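Local coordinates for endoglucanase (Mytilus edulis, PDB 1WC2), which hydrolyses internal beta-1,4-glucosidic linkages in cellulose and related beta-glucans, is active on soluble carboxymethylcellulose, and also shows expansin activity, at residues A[15-20]-A[127-132]; A[19-24]-A[145-150]; A[30-35]-A[171-176]; A[74-79]-A[149-154]. All coordinates share one frame; numbering follows the deposited sequence.

Contact 1. Residues A[15-20]-A[127-132]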
loop_
_atom_site.group_PDB
_atom_site.type_symbol
_atom_site.label_atom_id
_atom_site.label_comp_id
_atom_site.label_asym_id
_atom_site.label_seq_id
_atom_site.Cartn_x
_atom_site.Cartn_y
_atom_site.Cartn_z
ATOM N N SER A 15 8.325 -5.294 11.424
ATOM C CA SER A 15 7.354 -6.012 10.605
ATOM C C SER A 15 7.556 -5.753 9.108
ATOM O O SER A 15 7.783 -4.613 8.704
ATOM C CB SER A 15 5.937 -5.613 11.002
ATOM O OG SER A 15 4.984 -6.288 10.204
ATOM N N CYS A 16 7.450 -6.808 8.303
ATOM C CA CYS A 16 7.555 -6.681 6.856
ATOM C C CYS A 16 6.198 -6.613 6.141
ATOM O O CYS A 16 5.188 -7.128 6.627
ATOM C CB CYS A 16 8.373 -7.844 6.286
ATOM S SG CYS A 16 10.054 -7.900 6.963
ATOM N N ALA A 17 6.206 -5.959 4.975
ATOM C CA ALA A 17 5.068 -5.920 4.057
ATOM C C ALA A 17 5.537 -6.320 2.672
ATOM O O ALA A 17 6.595 -5.867 2.197
ATOM C CB ALA A 17 4.458 -4.517 4.000
ATOM N N SER A 18 4.746 -7.159 2.012
ATOM C CA SER A 18 4.938 -7.407 0.589
ATOM C C SER A 18 4.229 -6.318 -0.227
ATOM O O SER A 18 3.335 -5.612 0.266
ATOM C CB SER A 18 4.443 -8.813 0.209
ATOM O OG SER A 18 3.144 -9.107 0.715
ATOM N N THR A 19 4.668 -6.176 -1.480
ATOM C CA THR A 19 4.099 -5.212 -2.415
ATOM C C THR A 19 3.877 -5.811 -3.801
ATOM O O THR A 19 4.589 -6.739 -4.220
ATOM C CB THR A 19 4.970 -3.944 -2.564
ATOM O OG1 THR A 19 6.215 -4.262 -3.214
ATOM C CG2 THR A 19 5.290 -3.315 -1.199
ATOM N N THR A 20 2.880 -5.273 -4.508
ATOM C CA THR A 20 2.697 -5.512 -5.940
ATOM C C THR A 20 2.363 -4.228 -6.683
ATOM O O THR A 20 1.372 -3.575 -6.361
ATOM C CB THR A 20 1.467 -6.459 -6.222
ATOM O OG1 THR A 20 1.448 -7.610 -5.367
ATOM C CG2 THR A 20 1.478 -6.979 -7.681
ATOM N N TYR A 127 3.556 -12.596 4.959
ATOM C CA TYR A 127 3.552 -11.189 5.380
ATOM C C TYR A 127 2.241 -10.767 6.040
ATOM O O TYR A 127 1.160 -11.060 5.514
ATOM C CB TYR A 127 3.835 -10.269 4.183
ATOM C CG TYR A 127 5.182 -10.533 3.543
ATOM C CD1 TYR A 127 5.302 -11.382 2.452
ATOM C CD2 TYR A 127 6.344 -9.973 4.057
ATOM C CE1 TYR A 127 6.546 -11.669 1.885
ATOM C CE2 TYR A 127 7.594 -10.244 3.500
ATOM C CZ TYR A 127 7.687 -11.090 2.400
ATOM O OH TYR A 127 8.897 -11.409 1.817
ATOM N N GLU A 128 2.341 -10.049 7.173
ATOM C CA GLU A 128 1.135 -9.614 7.901
ATOM C C GLU A 128 0.426 -8.425 7.245
ATOM O O GLU A 128 -0.710 -8.154 7.626
ATOM C CB GLU A 128 1.372 -9.383 9.420
ATOM C CG GLU A 128 2.210 -8.184 9.800
ATOM C CD GLU A 128 2.325 -7.991 11.322
ATOM O OE1 GLU A 128 1.510 -8.524 12.106
ATOM O OE2 GLU A 128 3.259 -7.313 11.781
ATOM N N LEU A 129 1.081 -7.734 6.299
ATOM C CA LEU A 129 0.491 -6.623 5.539
ATOM C C LEU A 129 0.931 -6.753 4.078
ATOM O O LEU A 129 2.074 -7.140 3.805
ATOM C CB LEU A 129 0.967 -5.270 6.105
ATOM C CG LEU A 129 0.520 -4.007 5.353
ATOM C CD1 LEU A 129 -0.998 -3.854 5.362
ATOM C CD2 LEU A 129 1.189 -2.770 5.956
ATOM N N HIS A 130 0.018 -6.422 3.159
ATOM C CA HIS A 130 0.338 -6.297 1.744
ATOM C C HIS A 130 -0.214 -4.982 1.202
ATOM O O HIS A 130 -1.353 -4.626 1.509
ATOM C CB HIS A 130 -0.231 -7.466 0.926
ATOM C CG HIS A 130 0.138 -7.425 -0.513
ATOM N ND1 HIS A 130 1.336 -7.933 -0.969
ATOM C CD2 HIS A 130 -0.488 -6.876 -1.584
ATOM C CE1 HIS A 130 1.422 -7.709 -2.271
ATOM N NE2 HIS A 130 0.328 -7.076 -2.669
ATOM N N LEU A 131 0.589 -4.280 0.396
ATOM C CA LEU A 131 0.127 -3.076 -0.298
ATOM C C LEU A 131 0.284 -3.244 -1.808
ATOM O O LEU A 131 1.367 -3.582 -2.294
ATOM C CB LEU A 131 0.913 -1.842 0.149
ATOM C CG LEU A 131 0.775 -1.413 1.615
ATOM C CD1 LEU A 131 1.562 -0.128 1.822
ATOM C CD2 LEU A 131 -0.668 -1.199 2.064
ATOM N N ASP A 132 -0.799 -3.021 -2.546
ATOM C CA ASP A 132 -0.719 -2.853 -3.992
ATOM C C ASP A 132 -0.381 -1.377 -4.218
ATOM O O ASP A 132 -1.055 -0.497 -3.680
ATOM C CB ASP A 132 -2.027 -3.223 -4.724
ATOM C CG ASP A 132 -2.259 -4.737 -4.883
ATOM O OD1 ASP A 132 -1.370 -5.562 -4.606
ATOM O OD2 ASP A 132 -3.362 -5.164 -5.298
HETATM O O HOH W 1 4.949 -9.513 7.978
#

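Contact 2. Residues A[19-24]-A[145-150]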
loop_
_atom_site.group_PDB
_atom_site.type_symbol
_atom_site.label_atom_id
_atom_site.label_comp_id
_atom_site.label_asym_id
_atom_site.label_seq_id
_atom_site.Cartn_x
_atom_site.Cartn_y
_atom_site.Cartn_z
ATOM N N THR A 19 4.668 -6.176 -1.480
ATOM C CA THR A 19 4.099 -5.212 -2.415
ATOM C C THR A 19 3.877 -5.811 -3.801
ATOM O O THR A 19 4.589 -6.739 -4.220
ATOM C CB THR A 19 4.970 -3.944 -2.564
ATOM O OG1 THR A 19 6.215 -4.262 -3.214
ATOM C CG2 THR A 19 5.290 -3.315 -1.199
ATOM N N THR A 20 2.880 -5.273 -4.508
ATOM C CA THR A 20 2.697 -5.512 -5.940
ATOM C C THR A 20 2.363 -4.228 -6.683
ATOM O O THR A 20 1.372 -3.575 -6.361
ATOM C CB THR A 20 1.467 -6.459 -6.222
ATOM O OG1 THR A 20 1.448 -7.610 -5.367
ATOM C CG2 THR A 20 1.478 -6.979 -7.681
ATOM N N ASN A 21 3.124 -3.944 -7.736
ATOM C CA ASN A 21 2.846 -2.801 -8.596
ATOM C C ASN A 21 1.564 -3.139 -9.362
ATOM O O ASN A 21 1.431 -4.247 -9.868
ATOM C CB ASN A 21 4.028 -2.536 -9.541
ATOM C CG ASN A 21 5.200 -1.896 -8.817
ATOM O OD1 ASN A 21 5.010 -1.091 -7.899
ATOM N ND2 ASN A 21 6.413 -2.271 -9.201
ATOM N N TYR A 22 0.600 -2.221 -9.370
ATOM C CA TYR A 22 -0.685 -2.412 -10.050
ATOM C C TYR A 22 -1.163 -1.096 -10.669
ATOM O O TYR A 22 -0.586 -0.035 -10.422
ATOM C CB TYR A 22 -1.744 -3.027 -9.097
ATOM C CG TYR A 22 -2.650 -2.078 -8.295
ATOM C CD1 TYR A 22 -4.019 -2.339 -8.163
ATOM C CD2 TYR A 22 -2.154 -0.963 -7.618
ATOM C CE1 TYR A 22 -4.852 -1.507 -7.415
ATOM C CE2 TYR A 22 -3.006 -0.121 -6.876
ATOM C CZ TYR A 22 -4.354 -0.388 -6.783
ATOM O OH TYR A 22 -5.191 0.451 -6.061
ATOM N N HIS A 23 -2.211 -1.177 -11.477
ATOM C CA HIS A 23 -2.882 0.006 -11.968
ATOM C C HIS A 23 -4.375 -0.147 -11.842
ATOM O O HIS A 23 -4.942 -1.128 -12.330
ATOM C CB HIS A 23 -2.545 0.292 -13.434
ATOM C CG HIS A 23 -3.384 1.383 -14.014
ATOM N ND1 HIS A 23 -3.499 2.619 -13.412
ATOM C CD2 HIS A 23 -4.205 1.410 -15.089
ATOM C CE1 HIS A 23 -4.329 3.370 -14.108
ATOM N NE2 HIS A 23 -4.774 2.660 -15.127
ATOM N N ASP A 24 -5.004 0.814 -11.180
ATOM C CA ASP A 24 -6.453 0.861 -11.083
ATOM C C ASP A 24 -6.888 2.318 -11.258
ATOM O O ASP A 24 -6.381 3.182 -10.526
ATOM C CB ASP A 24 -6.874 0.290 -9.719
ATOM C CG ASP A 24 -8.361 0.125 -9.587
ATOM O OD1 ASP A 24 -9.061 1.147 -9.624
ATOM O OD2 ASP A 24 -8.914 -0.999 -9.437
ATOM N N TRP A 145 11.942 -0.034 -8.260
ATOM C CA TRP A 145 11.184 -0.889 -7.335
ATOM C C TRP A 145 10.262 -1.850 -8.120
ATOM O O TRP A 145 9.189 -1.452 -8.609
ATOM C CB TRP A 145 10.307 -0.055 -6.406
ATOM C CG TRP A 145 10.967 0.779 -5.327
ATOM C CD1 TRP A 145 12.193 1.402 -5.355
ATOM C CD2 TRP A 145 10.353 1.162 -4.088
ATOM N NE1 TRP A 145 12.383 2.104 -4.186
ATOM C CE2 TRP A 145 11.267 1.980 -3.394
ATOM C CE3 TRP A 145 9.116 0.874 -3.482
ATOM C CZ2 TRP A 145 10.982 2.517 -2.131
ATOM C CZ3 TRP A 145 8.832 1.404 -2.234
ATOM C CH2 TRP A 145 9.764 2.212 -1.569
ATOM N N ASN A 146 10.695 -3.103 -8.235
ATOM C CA ASN A 146 9.905 -4.188 -8.834
ATOM C C ASN A 146 9.394 -5.082 -7.697
ATOM O O ASN A 146 10.054 -6.039 -7.307
ATOM C CB ASN A 146 10.772 -4.977 -9.837
ATOM C CG ASN A 146 10.061 -6.186 -10.469
ATOM O OD1 ASN A 146 10.705 -7.004 -11.163
ATOM N ND2 ASN A 146 8.768 -6.303 -10.266
ATOM N N ASN A 147 8.235 -4.727 -7.153
ATOM C CA ASN A 147 7.623 -5.454 -6.039
ATOM C C ASN A 147 8.594 -5.758 -4.892
ATOM O O ASN A 147 8.727 -6.911 -4.445
ATOM C CB ASN A 147 6.964 -6.736 -6.550
ATOM C CG ASN A 147 5.950 -6.463 -7.637
ATOM O OD1 ASN A 147 5.562 -5.313 -7.851
ATOM N ND2 ASN A 147 5.496 -7.512 -8.304
ATOM N N PRO A 148 9.272 -4.734 -4.374
ATOM C CA PRO A 148 10.245 -4.989 -3.311
ATOM C C PRO A 148 9.593 -5.527 -2.036
ATOM O O PRO A 148 8.462 -5.180 -1.712
ATOM C CB PRO A 148 10.825 -3.595 -3.036
ATOM C CG PRO A 148 9.740 -2.663 -3.420
ATOM C CD PRO A 148 9.141 -3.286 -4.641
ATOM N N GLU A 149 10.338 -6.360 -1.321
ATOM C CA GLU A 149 10.050 -6.671 0.083
ATOM C C GLU A 149 10.382 -5.432 0.932
ATOM O O GLU A 149 11.416 -4.797 0.707
ATOM C CB GLU A 149 10.907 -7.860 0.521
ATOM C CG GLU A 149 10.684 -8.368 1.933
ATOM C CD GLU A 149 11.662 -9.473 2.291
ATOM O OE1 GLU A 149 12.892 -9.226 2.175
ATOM O OE2 GLU A 149 11.201 -10.581 2.682
ATOM N N THR A 150 9.546 -5.100 1.917
ATOM C CA THR A 150 9.734 -3.879 2.700
ATOM C C THR A 150 9.514 -4.105 4.186
ATOM O O THR A 150 8.904 -5.099 4.585
ATOM C CB THR A 150 8.754 -2.764 2.247
ATOM O OG1 THR A 150 7.397 -3.115 2.578
ATOM C CG2 THR A 150 8.832 -2.503 0.731
HETATM O O HOH W 2 7.045 -7.941 -1.942
HETATM O O HOH W 3 3.484 -6.230 -10.434
#

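Contact 3. Residues A[30-35]-A[171-176]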
loop_
_atom_site.group_PDB
_atom_site.type_symbol
_atom_site.label_atom_id
_atom_site.label_comp_id
_atom_site.label_asym_id
_atom_site.label_seq_id
_atom_site.Cartn_x
_atom_site.Cartn_y
_atom_site.Cartn_z
ATOM N N CYS A 30 -11.987 4.475 -0.773
ATOM C CA CYS A 30 -11.946 5.618 0.154
ATOM C C CYS A 30 -12.658 6.860 -0.398
ATOM O O CYS A 30 -12.649 7.916 0.241
ATOM C CB CYS A 30 -10.495 5.942 0.545
ATOM S SG CYS A 30 -9.660 4.529 1.339
ATOM N N GLY A 31 -13.304 6.742 -1.556
ATOM C CA GLY A 31 -14.057 7.853 -2.116
ATOM C C GLY A 31 -13.209 9.010 -2.623
ATOM O O GLY A 31 -13.683 10.158 -2.626
ATOM N N CYS A 32 -11.989 8.721 -3.085
ATOM C CA CYS A 32 -11.067 9.770 -3.554
ATOM C C CYS A 32 -11.293 10.133 -5.024
ATOM O O CYS A 32 -10.438 9.950 -5.897
ATOM C CB CYS A 32 -9.607 9.405 -3.262
ATOM S SG CYS A 32 -9.226 9.310 -1.480
ATOM N N GLY A 33 -12.493 10.654 -5.263
ATOM C CA GLY A 33 -12.859 11.240 -6.536
ATOM C C GLY A 33 -14.180 11.960 -6.390
ATOM O O GLY A 33 -14.779 11.942 -5.330
ATOM N N PRO A 34 -14.644 12.628 -7.447
ATOM C CA PRO A 34 -15.925 13.335 -7.374
ATOM C C PRO A 34 -17.061 12.416 -6.917
ATOM O O PRO A 34 -17.130 11.244 -7.322
ATOM C CB PRO A 34 -16.119 13.838 -8.812
ATOM C CG PRO A 34 -14.746 13.994 -9.329
ATOM C CD PRO A 34 -14.020 12.801 -8.765
ATOM N N ALA A 35 -17.945 12.953 -6.083
ATOM C CA ALA A 35 -18.986 12.163 -5.443
ATOM C C ALA A 35 -19.898 11.419 -6.430
ATOM O O ALA A 35 -20.254 10.278 -6.186
ATOM C CB ALA A 35 -19.831 13.043 -4.532
ATOM N N SER A 171 -4.571 17.484 3.574
ATOM C CA SER A 171 -5.521 18.349 2.873
ATOM C C SER A 171 -6.115 17.658 1.641
ATOM O O SER A 171 -7.311 17.759 1.378
ATOM C CB SER A 171 -4.839 19.653 2.446
ATOM O OG SER A 171 -5.685 20.428 1.605
ATOM N N MET A 172 -5.271 16.987 0.871
ATOM C CA MET A 172 -5.733 16.234 -0.287
ATOM C C MET A 172 -6.693 15.121 0.109
ATOM O O MET A 172 -7.743 14.952 -0.530
ATOM C CB MET A 172 -4.547 15.695 -1.088
ATOM C CG MET A 172 -3.798 16.829 -1.797
ATOM S SD MET A 172 -2.127 16.460 -2.296
ATOM C CE MET A 172 -2.445 15.513 -3.443
ATOM N N TYR A 173 -6.371 14.375 1.163
ATOM C CA TYR A 173 -7.291 13.333 1.626
ATOM C C TYR A 173 -8.652 13.935 2.047
ATOM O O TYR A 173 -9.698 13.293 1.905
ATOM C CB TYR A 173 -6.689 12.471 2.757
ATOM C CG TYR A 173 -7.683 11.407 3.172
ATOM C CD1 TYR A 173 -8.069 10.402 2.280
ATOM C CD2 TYR A 173 -8.298 11.443 4.415
ATOM C CE1 TYR A 173 -9.030 9.462 2.637
ATOM C CE2 TYR A 173 -9.257 10.497 4.774
ATOM C CZ TYR A 173 -9.623 9.519 3.865
ATOM O OH TYR A 173 -10.586 8.583 4.158
ATOM N N GLY A 174 -8.650 15.176 2.535
ATOM C CA GLY A 174 -9.880 15.872 2.879
ATOM C C GLY A 174 -10.887 16.033 1.748
ATOM O O GLY A 174 -12.066 16.261 2.001
ATOM N N GLN A 175 -10.413 15.942 0.511
ATOM C CA GLN A 175 -11.270 15.915 -0.674
ATOM C C GLN A 175 -12.084 14.630 -0.815
ATOM O O GLN A 175 -13.109 14.621 -1.510
ATOM C CB GLN A 175 -10.436 16.072 -1.938
ATOM C CG GLN A 175 -9.660 17.380 -2.013
ATOM C CD GLN A 175 -8.761 17.457 -3.221
ATOM O OE1 GLN A 175 -8.978 16.750 -4.205
ATOM N NE2 GLN A 175 -7.747 18.318 -3.158
ATOM N N CYS A 176 -11.606 13.536 -0.218
ATOM C CA CYS A 176 -12.207 12.216 -0.383
ATOM C C CYS A 176 -13.475 12.108 0.454
ATOM O O CYS A 176 -13.536 12.632 1.568
ATOM C CB CYS A 176 -11.206 11.130 0.046
ATOM S SG CYS A 176 -9.615 11.229 -0.860
HETATM O O HOH W 4 -15.258 13.098 -2.661
#

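Contact 4. Residues A[74-79]-A[149-154]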
loop_
_atom_site.group_PDB
_atom_site.type_symbol
_atom_site.label_atom_id
_atom_site.label_comp_id
_atom_site.label_asym_id
_atom_site.label_seq_id
_atom_site.Cartn_x
_atom_site.Cartn_y
_atom_site.Cartn_z
ATOM N N LYS A 74 5.045 4.554 5.463
ATOM C CA LYS A 74 6.403 4.668 4.951
ATOM C C LYS A 74 7.002 3.277 4.787
ATOM O O LYS A 74 7.069 2.507 5.757
ATOM C CB LYS A 74 7.260 5.514 5.894
ATOM C CG LYS A 74 8.686 5.732 5.393
ATOM C CD LYS A 74 9.491 6.646 6.312
ATOM C CE LYS A 74 10.930 6.845 5.827
ATOM N NZ LYS A 74 11.728 7.593 6.841
ATOM N N LEU A 75 7.396 2.947 3.560
ATOM C CA LEU A 75 7.998 1.663 3.229
ATOM C C LEU A 75 9.495 1.832 3.044
ATOM O O LEU A 75 9.926 2.777 2.383
ATOM C CB LEU A 75 7.395 1.119 1.937
ATOM C CG LEU A 75 5.893 0.804 1.951
ATOM C CD1 LEU A 75 5.489 0.195 0.616
ATOM C CD2 LEU A 75 5.543 -0.126 3.101
ATOM N N THR A 76 10.277 0.917 3.613
ATOM C CA THR A 76 11.728 0.874 3.445
ATOM C C THR A 76 12.113 -0.470 2.835
ATOM O O THR A 76 11.717 -1.520 3.345
ATOM C CB THR A 76 12.414 1.068 4.812
ATOM O OG1 THR A 76 12.047 2.349 5.348
ATOM C CG2 THR A 76 13.942 1.074 4.658
ATOM N N THR A 77 12.888 -0.463 1.749
ATOM C CA THR A 77 13.246 -1.719 1.090
ATOM C C THR A 77 14.237 -2.511 1.936
ATOM O O THR A 77 15.149 -1.942 2.552
ATOM C CB THR A 77 13.845 -1.481 -0.307
ATOM O OG1 THR A 77 15.019 -0.663 -0.187
ATOM C CG2 THR A 77 12.855 -0.747 -1.218
ATOM N N THR A 78 14.047 -3.823 1.994
ATOM C CA THR A 78 15.002 -4.709 2.654
ATOM C C THR A 78 16.163 -5.093 1.737
ATOM O O THR A 78 17.200 -5.549 2.221
ATOM C CB THR A 78 14.344 -6.015 3.104
ATOM O OG1 THR A 78 13.895 -6.727 1.940
ATOM C CG2 THR A 78 13.128 -5.774 4.018
ATOM N N GLY A 79 15.973 -4.928 0.427
ATOM C CA GLY A 79 16.857 -5.484 -0.581
ATOM C C GLY A 79 16.310 -6.763 -1.214
ATOM O O GLY A 79 16.813 -7.194 -2.259
ATOM N N GLU A 149 10.338 -6.360 -1.321
ATOM C CA GLU A 149 10.050 -6.671 0.083
ATOM C C GLU A 149 10.382 -5.432 0.932
ATOM O O GLU A 149 11.416 -4.797 0.707
ATOM C CB GLU A 149 10.907 -7.860 0.521
ATOM C CG GLU A 149 10.684 -8.368 1.933
ATOM C CD GLU A 149 11.662 -9.473 2.291
ATOM O OE1 GLU A 149 12.892 -9.226 2.175
ATOM O OE2 GLU A 149 11.201 -10.581 2.682
ATOM N N THR A 150 9.546 -5.100 1.917
ATOM C CA THR A 150 9.734 -3.879 2.700
ATOM C C THR A 150 9.514 -4.105 4.186
ATOM O O THR A 150 8.904 -5.099 4.585
ATOM C CB THR A 150 8.754 -2.764 2.247
ATOM O OG1 THR A 150 7.397 -3.115 2.578
ATOM C CG2 THR A 150 8.832 -2.503 0.731
ATOM N N THR A 151 9.991 -3.149 4.994
ATOM C CA THR A 151 9.474 -2.948 6.348
ATOM C C THR A 151 8.626 -1.672 6.337
ATOM O O THR A 151 8.830 -0.785 5.505
ATOM C CB THR A 151 10.601 -2.869 7.408
ATOM O OG1 THR A 151 11.554 -1.865 7.031
ATOM C CG2 THR A 151 11.357 -4.198 7.485
ATOM N N TRP A 152 7.662 -1.580 7.253
ATOM C CA TRP A 152 6.620 -0.552 7.171
ATOM C C TRP A 152 6.349 0.104 8.526
ATOM O O TRP A 152 6.518 -0.506 9.589
ATOM C CB TRP A 152 5.328 -1.136 6.588
ATOM C CG TRP A 152 4.639 -2.118 7.477
ATOM C CD1 TRP A 152 4.897 -3.447 7.585
ATOM C CD2 TRP A 152 3.530 -1.854 8.339
ATOM N NE1 TRP A 152 4.043 -4.026 8.491
ATOM C CE2 TRP A 152 3.179 -3.069 8.959
ATOM C CE3 TRP A 152 2.787 -0.707 8.648
ATOM C CZ2 TRP A 152 2.114 -3.168 9.862
ATOM C CZ3 TRP A 152 1.734 -0.803 9.541
ATOM C CH2 TRP A 152 1.411 -2.023 10.136
ATOM N N GLU A 153 5.897 1.349 8.475
ATOM C CA GLU A 153 5.544 2.114 9.672
ATOM C C GLU A 153 4.516 3.190 9.280
ATOM O O GLU A 153 4.484 3.639 8.126
ATOM C CB GLU A 153 6.798 2.756 10.276
ATOM C CG GLU A 153 7.402 3.785 9.344
ATOM C CD GLU A 153 8.788 4.276 9.734
ATOM O OE1 GLU A 153 8.904 4.926 10.799
ATOM O OE2 GLU A 153 9.749 4.044 8.963
ATOM N N VAL A 154 3.687 3.601 10.231
ATOM C CA VAL A 154 2.740 4.693 10.041
ATOM C C VAL A 154 3.448 6.034 10.269
ATOM O O VAL A 154 4.204 6.197 11.236
ATOM C CB VAL A 154 1.538 4.550 11.009
ATOM C CG1 VAL A 154 0.569 5.729 10.886
ATOM C CG2 VAL A 154 0.810 3.230 10.764
HETATM O O HOH W 5 9.713 2.320 6.851
HETATM O O HOH W 6 13.454 -4.715 -1.097
#

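Contact 1. Residues A[15-20]-A[127-132]
Ser15 and Glu128 meet where strand 14-22 begins to run parallel to strand 129-134 in the double-psi beta-barrel of this family 45 glycoside hydrolase. The Ser15 hydroxyl, anti to its backbone N (chi1 179°), donates to the anti lone pair of Glu128 OE2 over 2.6 Å; Glu128 OE1 is taken by Gly120 N, which holds the carboxylate at both oxygens. Cys16, disulfide-bonded to Cys4, sets its CB at the edge of the Tyr127 ring, 3.7 Å from CD2. The backbones are not yet paired, and a water donating to Cys16 O and accepting from Glu128 N fills in between them. Ala17 CB packs on Leu129 CB (4.1 Å), on the face that Trp152 covers. Ser18 gives the largest single share of the contact. Its N bonds to Leu129 O and its O accepts from Leu131 N, straddling His130 in a parallel ladder. Ser18 CB sits over a face of the Tyr127 ring in a CH-pi contact, 4.0 Å from the ring centroid, while the phenol OH is bonded to Glu149. Set between its backbone N and carbonyl carbon (chi1 48°), Ser18 OG lies in the plane of the His130 ring, here one of two conformers, and shares a hydrogen bond with ND1 (2.7 Å), besides one from Asn123 ND2. Thr19 turns with Leu131 to the other face, toward Leu75, and Thr20 N continues the ladder to Leu131 O. Asp132, the probable proton donor, also has two conformers; in the pair described, His130 NE2 donates within its ring plane to Asp132 OD1 at 3.0 Å.

Contact 2. Residues A[19-24]-A[145-150]
Asn147 OD1 accepts the backbone N-H of Asn21 at 2.8 Å, a fairly straight bond (161° at the hydrogen), although the donor stands above the amide plane. The other end of the same amide is held too: Asn147 ND2 gives one hydrogen to Gln85 O and one to a water that in turn donates to Asn21 O (2.9 Å). The Asn147 side chain thus meets the N-H of Asn21 directly and its C=O through the water. An alanine here would probably leave Asn21 N without its acceptor and the bridging water with one partner fewer. Asn21 returns a bond with its own side chain, ND2 reaching Trp145 O at 3.0 Å with that oxygen nearly in its amide plane; the two asparagine amides are turned 57° apart. Near the beginning of strand 148-155 in the double-psi barrel, beside its antiparallel neighbour 14-22, side chains and waters do the joining. Thr19 OG1, set between its backbone N and carbonyl carbon (chi1 68°), donates to Pro148 O at 2.9 Å and rests 3.4 Å from Pro148 CD. Its methyl, CG2, meets Thr150 CG2 at 4.1 Å, the two side chains crossing at about a right angle. Asn147 N is buried with no hydrogen-bond partner.

Contact 3. Residues A[30-35]-A[171-176]
A disulfide fastens the loop that follows strand 14-22 to the C-terminal tail just past helix 170-173: Cys32 SG and Cys176 SG are bonded at 2.1 Å. The bridge has a right-handed twist (chi3 105°), and both sulfurs stand anti to their own carbonyl carbons. Tyr173, with CG anti to its backbone N (chi1 -179°), brings its ring alongside; Cys32 SG approaches obliquely, 4.1 Å from CD1, as a sulfur-aromatic contact. Cys30 CB lies at the edge of the same ring, 4.3 Å from CE1, and Cys30 is itself disulfide-bonded to Cys69, so two disulfides hold this loop outside the double-psi beta-barrel. Both backbones turn at the bridge. Cys32 is the centre of an inverse gamma turn, closed by a weak bond from Gly33 N to Gly31 O, and Tyr173 to Cys176 form a type I turn, with Cys176 N bonded to Tyr173 O at 2.9 Å. No direct hydrogen bond spans the segments; instead Gly31 O receives a C-H...O contact from Cys176 CA (3.4 Å), and Cys30 O touches Cys176 CB at 3.5 Å. A water is within hydrogen-bonding distance of Gly33 O and Gln175 O, each at 2.9 Å, though it cannot donate to every oxygen around it at once.

Contact 4. Residues A[74-79]-A[149-154]
Trp152 meets Leu75 through its CB, 3.6 Å from Leu75 CD2, while its flat indole leads away from strand 74-78 to meet the Tyr56 ring with planes about 80° apart, its NE1 bonded to Ser15 OG. The Trp152 side chain also touches Ala17 and Leu129. A second flat group, the Glu149 carboxylate, is gripped at both oxygens: Thr78 OG1 donates to the anti lone pair of OE1 at 2.7 Å, Lys3 N also reaches OE1, and OE2 takes Tyr127 OH and Cys4 N. Glu149 CG is anti to the backbone N (chi1 -177°) and the chain continues extended, which carries the acid out beside Thr78, crossing it at about a right angle. An alanine in place of Glu149 would probably leave the hydroxyls of Thr78 and Tyr127 and the N-terminal amides without their common acceptor. Between the backbones, Thr76 and Thr151 exchange two bonds of 2.9 Å each, N to O both ways, and Thr78 N reaches Glu149 O almost straight (173°). Lys74 and Glu153 side chains run side by side; in the Lys74 conformer described, one of two, CD is 3.7 Å from Glu153 OE2. A water bound to OE2 (2.7 Å) also meets Thr76 OG1. Such an antiparallel ladder, with Lys74, Thr76, Thr151 and Glu153 on one face and Leu75 and Trp152 on the other, belongs to the wall of the double-psi beta-barrel.

From the N terminus, strand 14-22 is used first: contact 1 closes a long loop by pairing it with strand 129-134, and contact 2 starts from the same stretch, reaching on to the beginning of strand 148-155. Contact 3 leaves from the loop that follows strand 14-22 and ends near the C terminus, so it crosses contacts 1 and 2. Contact 4, between strands 72-78 and 148-155, falls wholly within the span of contact 3, crosses contact 1, and ends on the same stretch as contact 2. Contacts 1, 2 and 4 touch one another and join four neighbouring strands of the barrel sheet; contact 3, its centre about 23 to 26 Å from theirs, ties the tail to an outlying loop.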